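PDB 4X7R: TarM from Staphylococcus aureus subsp. aureus 21178, which belongs to the GT-B glycosyltransferases, in which two Rossmann-like domains face each other across a ligand-binding cleft. Local coordinates for residues 342-345 / 349-352; 353-358 / 391-396; 395-400 / 447-452. The protein carries 1 engineered substitution. All coordinates share one frame; numbering follows the deposited sequence.

Interaction 1: residues 342-345 / 349-352; sequences LVVK and AVKF
V343 and V344, on successive positions of helix 333-346, meet V350, just before the strand that follows the helix, and F352, within it. The tightest touch is between two methyls: V343 CG1 lies 3.4 Å from V350 CG1, closer than carbons usually pack, and the two side chains run at about a right angle to each other. V350 CG1 stands in the crowded position between backbone N and carbonyl carbon (chi1 54°), from where it faces the helix. F352 approaches V343 with the far end of its ring. Its CZ comes to 3.9 Å from V343 CB, and both V343 methyls sit about as near to that carbon. The branch point of the valine rests at the ring edge, close to the ring plane. V344 takes a flanking role: its CG2 lies 3.9 Å from V350 O and reaches F352 CE1 at 4.3 Å. No hydrogen bond crosses the contact, which is buried and almost wholly apolar; V350 O is instead taken by N376 ND2.

A second shell sets these groups in place. F352 is fixed through its backbone to N376 and F378, while its ring also packs on V321 and V377 of the strands next to its own. V350 leans on V321 as well. L373 and N376 line V344, and L454 of helix 446-457 adds to the packing on V343. A short connection joins helix end and strand start, with D347 OD1 hydrogen-bonded to A349 N. Such packing of a helix against the strand it leads into is characteristic of a beta-alpha-beta unit, here strand 320-324, helix 333-346 and strand 351-355 of a Rossmann-like domain.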
loop_
_atom_site.group_PDB
_atom_site.type_symbol
_atom_site.label_atom_id
_atom_site.label_comp_id
_atom_site.label_asym_id
_atom_site.label_seq_id
_atom_site.Cartn_x
_atom_site.Cartn_y
_atom_site.Cartn_z
ATOM N N LEU A 342 -11.830 -24.335 16.768
ATOM C CA LEU A 342 -11.720 -24.724 18.181
ATOM C C LEU A 342 -12.708 -23.964 19.066
ATOM O O LEU A 342 -13.348 -24.572 19.920
ATOM C CB LEU A 342 -10.284 -24.525 18.701
ATOM C CG LEU A 342 -9.182 -25.390 18.084
ATOM C CD1 LEU A 342 -7.813 -24.848 18.438
ATOM C CD2 LEU A 342 -9.295 -26.846 18.538
ATOM N N VAL A 343 -12.835 -22.643 18.853
ATOM C CA VAL A 343 -13.736 -21.761 19.605
ATOM C C VAL A 343 -15.199 -22.165 19.335
ATOM O O VAL A 343 -15.960 -22.352 20.288
ATOM C CB VAL A 343 -13.463 -20.251 19.311
ATOM C CG1 VAL A 343 -14.367 -19.349 20.135
ATOM C CG2 VAL A 343 -12.006 -19.887 19.573
ATOM N N VAL A 344 -15.564 -22.339 18.039
ATOM C CA VAL A 344 -16.905 -22.732 17.581
ATOM C C VAL A 344 -17.308 -24.131 18.088
ATOM O O VAL A 344 -18.467 -24.316 18.446
ATOM C CB VAL A 344 -17.110 -22.508 16.051
ATOM C CG1 VAL A 344 -18.438 -23.074 15.553
ATOM C CG2 VAL A 344 -17.007 -21.027 15.699
ATOM N N LYS A 345 -16.349 -25.086 18.178
ATOM C CA LYS A 345 -16.627 -26.436 18.701
ATOM C C LYS A 345 -16.942 -26.468 20.210
ATOM O O LYS A 345 -17.550 -27.434 20.670
ATOM C CB LYS A 345 -15.554 -27.469 18.299
ATOM C CG LYS A 345 -15.656 -27.915 16.834
ATOM C CD LYS A 345 -14.958 -29.249 16.561
ATOM C CE LYS A 345 -15.915 -30.428 16.622
ATOM N NZ LYS A 345 -15.205 -31.734 16.557
ATOM N N ALA A 349 -22.124 -20.027 19.302
ATOM C CA ALA A 349 -22.708 -18.683 19.224
ATOM C C ALA A 349 -21.726 -17.606 18.761
ATOM O O ALA A 349 -22.154 -16.577 18.232
ATOM C CB ALA A 349 -23.314 -18.296 20.566
ATOM N N VAL A 350 -20.419 -17.836 18.971
ATOM C CA VAL A 350 -19.360 -16.893 18.614
ATOM C C VAL A 350 -19.149 -16.724 17.095
ATOM O O VAL A 350 -18.957 -17.704 16.373
ATOM C CB VAL A 350 -18.060 -17.107 19.443
ATOM C CG1 VAL A 350 -17.570 -18.541 19.354
ATOM C CG2 VAL A 350 -16.951 -16.119 19.066
ATOM N N LYS A 351 -19.215 -15.465 16.631
ATOM C CA LYS A 351 -19.046 -15.074 15.237
ATOM C C LYS A 351 -17.650 -14.482 15.003
ATOM O O LYS A 351 -17.118 -13.787 15.871
ATOM C CB LYS A 351 -20.112 -14.035 14.837
ATOM C CG LYS A 351 -21.535 -14.579 14.678
ATOM C CD LYS A 351 -22.526 -13.485 14.213
ATOM C CE LYS A 351 -22.421 -13.106 12.744
ATOM N NZ LYS A 351 -23.100 -11.817 12.442
ATOM N N PHE A 352 -17.077 -14.734 13.814
ATOM C CA PHE A 352 -15.781 -14.208 13.410
ATOM C C PHE A 352 -15.979 -13.391 12.142
ATOM O O PHE A 352 -16.406 -13.928 11.113
ATOM C CB PHE A 352 -14.738 -15.331 13.224
ATOM C CG PHE A 352 -14.256 -15.985 14.503
ATOM C CD1 PHE A 352 -15.045 -16.915 15.173
ATOM C CD2 PHE A 352 -12.998 -15.698 15.019
ATOM C CE1 PHE A 352 -14.602 -17.511 16.360
ATOM C CE2 PHE A 352 -12.552 -16.305 16.201
ATOM C CZ PHE A 352 -13.357 -17.205 16.864
#

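Interaction 2: residues 353-358 / 391-396; sequences HIYGEG and EDFKLV. With UDP (uridine-5'-diphosphate), chain E.
F393 reaches from the turn before strand 395-398 to H353 and Y355, two residues that point to the same side of strand 351-355. Its CB does not start straight at them; with CG anti to the carbonyl carbon (chi1 -42°), it is the far end of the ring that closes the distance. CE1 lies 3.7 Å from H353 CB and 4.1 Å from H353 ND1. CZ, at the end of the ring, goes to the tyrosine: it stands 3.7 Å from Y355 CE1 and 3.9 Å from Y355 CD1. Y355 therefore meets the edge of the F393 ring, with its CD1 in the plane of that ring.

Between the two strands of this contact runs strand 320-324, the neighbour of both in the parallel sheet of a Rossmann-like domain. F393 spans it, packing on I320 and I324 on the way. H353 and Y355 are held at the far side by backbone hydrogen bonds, H353 to V321 and H323, Y355 to H323.

The contact carries no hydrogen bond. On the histidine, NE2 has a weak hydrogen bond with K351 NZ, whereas the buried ND1 has no partner in the model; D392 OD2 is the nearest carboxylate oxygen of the facing segment, 5.9 Å from H353 ND1.

At its C-terminal end the strand runs into the pocket of uridine-5'-diphosphate. Y355 CB lies 4.0 Å from UDP O4; of the two segments, G356 N comes nearest, 3.5 Å from that O4. At the backbone angles of G356 (phi 123°, psi 179°) a CB would press on the carbonyl oxygen of Y355. T383 O and R326 NH2 are among the groups that hydrogen-bond the ligand.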
loop_
_atom_site.group_PDB
_atom_site.type_symbol
_atom_site.label_atom_id
_atom_site.label_comp_id
_atom_site.label_asym_id
_atom_site.label_seq_id
_atom_site.Cartn_x
_atom_site.Cartn_y
_atom_site.Cartn_z
ATOM N N HIS A 353 -15.732 -12.069 12.244
ATOM C CA HIS A 353 -15.855 -11.108 11.147
ATOM C C HIS A 353 -14.470 -10.763 10.642
ATOM O O HIS A 353 -13.694 -10.115 11.356
ATOM C CB HIS A 353 -16.572 -9.827 11.611
ATOM C CG HIS A 353 -18.041 -9.972 11.865
ATOM N ND1 HIS A 353 -18.862 -8.864 11.936
ATOM C CD2 HIS A 353 -18.788 -11.083 12.072
ATOM C CE1 HIS A 353 -20.072 -9.332 12.185
ATOM N NE2 HIS A 353 -20.074 -10.660 12.274
ATOM N N ILE A 354 -14.150 -11.198 9.413
ATOM C CA ILE A 354 -12.844 -10.974 8.818
ATOM C C ILE A 354 -12.954 -9.982 7.665
ATOM O O ILE A 354 -13.559 -10.294 6.638
ATOM C CB ILE A 354 -12.137 -12.314 8.429
ATOM C CG1 ILE A 354 -12.161 -13.334 9.605
ATOM C CG2 ILE A 354 -10.705 -12.062 7.932
ATOM C CD1 ILE A 354 -11.665 -14.726 9.284
ATOM N N TYR A 355 -12.367 -8.784 7.843
ATOM C CA TYR A 355 -12.368 -7.722 6.840
ATOM C C TYR A 355 -11.052 -7.634 6.102
ATOM O O TYR A 355 -9.994 -7.896 6.683
ATOM C CB TYR A 355 -12.681 -6.363 7.480
ATOM C CG TYR A 355 -14.124 -6.207 7.909
ATOM C CD1 TYR A 355 -14.547 -6.625 9.169
ATOM C CD2 TYR A 355 -15.066 -5.619 7.063
ATOM C CE1 TYR A 355 -15.869 -6.467 9.577
ATOM C CE2 TYR A 355 -16.392 -5.453 7.466
ATOM C CZ TYR A 355 -16.787 -5.887 8.720
ATOM O OH TYR A 355 -18.082 -5.727 9.131
ATOM N N GLY A 356 -11.131 -7.218 4.843
ATOM C CA GLY A 356 -9.976 -7.021 3.981
ATOM C C GLY A 356 -10.027 -7.822 2.702
ATOM O O GLY A 356 -10.991 -8.555 2.455
ATOM N N GLU A 357 -8.991 -7.663 1.870
ATOM C CA GLU A 357 -8.825 -8.358 0.587
ATOM C C GLU A 357 -7.348 -8.697 0.429
ATOM O O GLU A 357 -6.494 -8.046 1.045
ATOM C CB GLU A 357 -9.262 -7.481 -0.587
ATOM C CG GLU A 357 -10.727 -7.087 -0.576
ATOM C CD GLU A 357 -11.080 -6.043 -1.603
ATOM O OE1 GLU A 357 -10.172 -5.330 -2.097
ATOM O OE2 GLU A 357 -12.287 -5.934 -1.917
ATOM N N GLY A 358 -7.053 -9.700 -0.391
ATOM C CA GLY A 358 -5.676 -10.105 -0.638
ATOM C C GLY A 358 -5.535 -11.489 -1.218
ATOM O O GLY A 358 -6.526 -12.207 -1.355
ATOM N N GLU A 391 -16.777 -1.152 16.508
ATOM C CA GLU A 391 -17.889 -0.999 17.455
ATOM C C GLU A 391 -18.673 -2.320 17.563
ATOM O O GLU A 391 -19.141 -2.679 18.647
ATOM C CB GLU A 391 -18.839 0.130 17.003
ATOM C CG GLU A 391 -18.174 1.464 16.696
ATOM C CD GLU A 391 -19.129 2.632 16.537
ATOM O OE1 GLU A 391 -19.794 3.005 17.532
ATOM O OE2 GLU A 391 -19.198 3.188 15.417
ATOM N N ASP A 392 -18.782 -3.051 16.436
ATOM C CA ASP A 392 -19.484 -4.330 16.342
ATOM C C ASP A 392 -18.737 -5.503 16.983
ATOM O O ASP A 392 -19.344 -6.551 17.181
ATOM C CB ASP A 392 -19.815 -4.657 14.873
ATOM C CG ASP A 392 -20.803 -3.718 14.207
ATOM O OD1 ASP A 392 -21.837 -3.386 14.848
ATOM O OD2 ASP A 392 -20.579 -3.359 13.021
ATOM N N PHE A 393 -17.430 -5.352 17.286
ATOM C CA PHE A 393 -16.650 -6.455 17.863
ATOM C C PHE A 393 -16.555 -6.392 19.383
ATOM O O PHE A 393 -16.452 -5.304 19.945
ATOM C CB PHE A 393 -15.232 -6.537 17.257
ATOM C CG PHE A 393 -15.053 -6.338 15.765
ATOM C CD1 PHE A 393 -15.930 -6.921 14.853
ATOM C CD2 PHE A 393 -13.945 -5.656 15.268
ATOM C CE1 PHE A 393 -15.742 -6.761 13.473
ATOM C CE2 PHE A 393 -13.753 -5.503 13.888
ATOM C CZ PHE A 393 -14.651 -6.054 12.999
ATOM N N LYS A 394 -16.582 -7.564 20.045
ATOM C CA LYS A 394 -16.422 -7.701 21.500
ATOM C C LYS A 394 -14.903 -7.695 21.821
ATOM O O LYS A 394 -14.468 -7.146 22.839
ATOM C CB LYS A 394 -17.082 -9.007 21.988
ATOM C CG LYS A 394 -17.087 -9.165 23.503
ATOM C CD LYS A 394 -18.131 -10.145 23.964
ATOM C CE LYS A 394 -18.276 -10.096 25.462
ATOM N NZ LYS A 394 -19.463 -10.859 25.918
ATOM N N LEU A 395 -14.115 -8.313 20.922
ATOM C CA LEU A 395 -12.660 -8.395 20.981
ATOM C C LEU A 395 -12.087 -8.576 19.584
ATOM O O LEU A 395 -12.812 -8.880 18.632
ATOM C CB LEU A 395 -12.160 -9.492 21.950
ATOM C CG LEU A 395 -12.499 -10.936 21.594
ATOM C CD1 LEU A 395 -11.256 -11.722 21.256
ATOM C CD2 LEU A 395 -13.224 -11.591 22.716
ATOM N N VAL A 396 -10.780 -8.379 19.468
ATOM C CA VAL A 396 -10.049 -8.505 18.216
ATOM C C VAL A 396 -8.949 -9.556 18.400
ATOM O O VAL A 396 -8.474 -9.799 19.511
ATOM C CB VAL A 396 -9.574 -7.110 17.706
ATOM C CG1 VAL A 396 -8.399 -7.198 16.743
ATOM C CG2 VAL A 396 -10.734 -6.338 17.078
HETATM N N1 UDP E . -7.418 -1.567 6.839
HETATM C C2 UDP E . -8.627 -0.969 6.537
HETATM N N3 UDP E . -9.591 -1.818 6.046
HETATM C C4 UDP E . -9.467 -3.169 5.809
HETATM C C5 UDP E . -8.167 -3.716 6.098
HETATM C C6 UDP E . -7.202 -2.918 6.595
HETATM O O2 UDP E . -8.837 0.227 6.689
HETATM O O4 UDP E . -10.454 -3.811 5.401
HETATM C "C1'" UDP E . -6.420 -0.728 7.550
HETATM C "C2'" UDP E . -6.498 -0.823 9.072
HETATM O "O2'" UDP E . -7.462 0.079 9.589
HETATM C "C3'" UDP E . -5.076 -0.425 9.472
HETATM C "C4'" UDP E . -4.231 -0.969 8.324
HETATM O "O4'" UDP E . -5.123 -1.155 7.199
HETATM O "O3'" UDP E . -4.850 0.966 9.706
HETATM C "C5'" UDP E . -3.504 -2.253 8.628
HETATM O "O5'" UDP E . -2.403 -1.909 9.498
HETATM P PA UDP E . -1.402 -2.952 10.196
HETATM O O1A UDP E . -0.241 -2.210 10.735
HETATM O O2A UDP E . -2.161 -3.683 11.315
HETATM O O3A UDP E . -0.941 -3.982 9.115
HETATM P PB UDP E . -0.308 -3.819 7.649
HETATM O O1B UDP E . 0.618 -2.632 7.623
HETATM O O2B UDP E . -1.417 -3.625 6.609
HETATM O O3B UDP E . 0.501 -5.061 7.327
#

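Interaction 3: residues 395-400 / 447-452; sequences LVVSTS and NDMADK
M449, reaching out from helix 446-457, puts its terminal methyl between V397 of strand 395-398 and T399 just beyond its end, and apolar packing of this one side chain makes up nearly all of the contact. CE lies 3.4 Å from V397 CG2 and 3.4 Å from T399 CG2, both tighter than ordinary carbon contacts. SD follows just behind, 4.0 Å from V397 CG2 and 3.9 Å from T399 CG2. The methionine runs out extended as far as the sulfur and then bends (chi3 96°), which carries CE sharply off the line of the chain, and it meets both partners at about a right angle.

Polar groups play little part across the gap. S398 O sits 4.2 Å from M449 SD, without a hydrogen bond. T399 turns its CG2 to the methionine while OG1 takes the place between backbone N and carbonyl carbon (chi1 47°); that hydroxyl hydrogen-bonds the carbonyls of R332 and K331, just before helix 333-346, and so fixes the rotation of the side chain. Within helix 446-457, K452 NZ and D448 OD1 form a long salt bridge of 3.6 Å, one turn apart and away from the strand.

Around this contact, strand 395-398 is bracketed in the parallel sheet by strands 320-324 and 419-422. Helix 333-346 comes in beside helix 446-457, with L336 on V397 and T399 and V339 on M449, while V420 and F422 of strand 419-422 and I441 of strand 438-441 complete the packing round the methionine.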
loop_
_atom_site.group_PDB
_atom_site.type_symbol
_atom_site.label_atom_id
_atom_site.label_comp_id
_atom_site.label_asym_id
_atom_site.label_seq_id
_atom_site.Cartn_x
_atom_site.Cartn_y
_atom_site.Cartn_z
ATOM N N LEU A 395 -14.115 -8.313 20.922
ATOM C CA LEU A 395 -12.660 -8.395 20.981
ATOM C C LEU A 395 -12.087 -8.576 19.584
ATOM O O LEU A 395 -12.812 -8.880 18.632
ATOM C CB LEU A 395 -12.160 -9.492 21.950
ATOM C CG LEU A 395 -12.499 -10.936 21.594
ATOM C CD1 LEU A 395 -11.256 -11.722 21.256
ATOM C CD2 LEU A 395 -13.224 -11.591 22.716
ATOM N N VAL A 396 -10.780 -8.379 19.468
ATOM C CA VAL A 396 -10.049 -8.505 18.216
ATOM C C VAL A 396 -8.949 -9.556 18.400
ATOM O O VAL A 396 -8.474 -9.799 19.511
ATOM C CB VAL A 396 -9.574 -7.110 17.706
ATOM C CG1 VAL A 396 -8.399 -7.198 16.743
ATOM C CG2 VAL A 396 -10.734 -6.338 17.078
ATOM N N VAL A 397 -8.609 -10.228 17.314
ATOM C CA VAL A 397 -7.631 -11.294 17.333
ATOM C C VAL A 397 -6.496 -11.032 16.328
ATOM O O VAL A 397 -6.728 -10.416 15.276
ATOM C CB VAL A 397 -8.367 -12.640 17.117
ATOM C CG1 VAL A 397 -8.967 -12.730 15.716
ATOM C CG2 VAL A 397 -7.473 -13.823 17.413
ATOM N N SER A 398 -5.265 -11.474 16.676
ATOM C CA SER A 398 -4.102 -11.391 15.793
ATOM C C SER A 398 -3.330 -12.698 15.821
ATOM O O SER A 398 -2.834 -13.096 16.875
ATOM C CB SER A 398 -3.187 -10.233 16.170
ATOM O OG SER A 398 -2.053 -10.240 15.313
ATOM N N THR A 399 -3.262 -13.373 14.663
ATOM C CA THR A 399 -2.504 -14.615 14.470
ATOM C C THR A 399 -1.250 -14.298 13.652
ATOM O O THR A 399 -0.502 -15.201 13.306
ATOM C CB THR A 399 -3.362 -15.722 13.794
ATOM O OG1 THR A 399 -4.045 -15.172 12.663
ATOM C CG2 THR A 399 -4.345 -16.351 14.744
ATOM N N SER A 400 -1.021 -13.016 13.364
ATOM C CA SER A 400 0.118 -12.534 12.572
ATOM C C SER A 400 1.450 -13.025 13.132
ATOM O O SER A 400 1.632 -13.058 14.352
ATOM C CB SER A 400 0.104 -11.016 12.477
ATOM O OG SER A 400 1.078 -10.595 11.539
ATOM N N ASN A 447 -4.471 -23.557 20.761
ATOM C CA ASN A 447 -5.329 -24.013 21.857
ATOM C C ASN A 447 -5.448 -22.974 22.967
ATOM O O ASN A 447 -6.559 -22.713 23.435
ATOM C CB ASN A 447 -4.848 -25.351 22.429
ATOM C CG ASN A 447 -4.837 -26.493 21.443
ATOM O OD1 ASN A 447 -5.626 -26.551 20.489
ATOM N ND2 ASN A 447 -3.948 -27.448 21.680
ATOM N N ASP A 448 -4.312 -22.387 23.396
ATOM C CA ASP A 448 -4.323 -21.339 24.421
ATOM C C ASP A 448 -4.988 -20.069 23.883
ATOM O O ASP A 448 -5.652 -19.376 24.648
ATOM C CB ASP A 448 -2.921 -21.040 24.971
ATOM C CG ASP A 448 -2.928 -20.094 26.167
ATOM O OD1 ASP A 448 -3.648 -20.384 27.153
ATOM O OD2 ASP A 448 -2.237 -19.050 26.107
ATOM N N MET A 449 -4.866 -19.795 22.574
ATOM C CA MET A 449 -5.522 -18.630 21.985
ATOM C C MET A 449 -7.038 -18.828 21.927
ATOM O O MET A 449 -7.783 -17.891 22.232
ATOM C CB MET A 449 -4.965 -18.294 20.610
ATOM C CG MET A 449 -5.318 -16.907 20.190
ATOM S SD MET A 449 -4.640 -16.451 18.595
ATOM C CE MET A 449 -5.918 -16.793 17.681
ATOM N N ALA A 450 -7.490 -20.051 21.552
ATOM C CA ALA A 450 -8.907 -20.420 21.515
ATOM C C ALA A 450 -9.504 -20.313 22.933
ATOM O O ALA A 450 -10.604 -19.780 23.087
ATOM C CB ALA A 450 -9.072 -21.833 20.975
ATOM N N ASP A 451 -8.738 -20.744 23.961
ATOM C CA ASP A 451 -9.119 -20.679 25.376
ATOM C C ASP A 451 -9.325 -19.242 25.854
ATOM O O ASP A 451 -10.306 -18.970 26.547
ATOM C CB ASP A 451 -8.070 -21.378 26.266
ATOM C CG ASP A 451 -8.128 -22.900 26.283
ATOM O OD1 ASP A 451 -9.179 -23.466 25.879
ATOM O OD2 ASP A 451 -7.138 -23.526 26.730
ATOM N N LYS A 452 -8.411 -18.324 25.476
ATOM C CA LYS A 452 -8.481 -16.916 25.885
ATOM C C LYS A 452 -9.607 -16.158 25.207
ATOM O O LYS A 452 -10.223 -15.302 25.844
ATOM C CB LYS A 452 -7.122 -16.200 25.760
ATOM C CG LYS A 452 -6.025 -16.823 26.639
ATOM C CD LYS A 452 -6.200 -16.619 28.139
ATOM C CE LYS A 452 -5.297 -17.525 28.949
ATOM N NZ LYS A 452 -3.861 -17.160 28.823
#

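In the fold
Along the chain, interaction 1 comes first and closes the short connection from helix 333-346 to strand 351-355, with three residues between its segments. Interaction 2 opens directly afterwards on the same strand and closes a longer excursion through helix 361-370, strand 377-381 and helix 386-391. Interaction 3 spans the chain up to helix 446-457. Interaction 1 precedes the other two; interaction 3 begins on the segment where interaction 2 ends, both including L395 and V396, and neither encloses the other. In space interactions 1 and 3 meet, as L342 and V343 touch N447 and A450, so two helices lie side by side against one parallel six-stranded sheet.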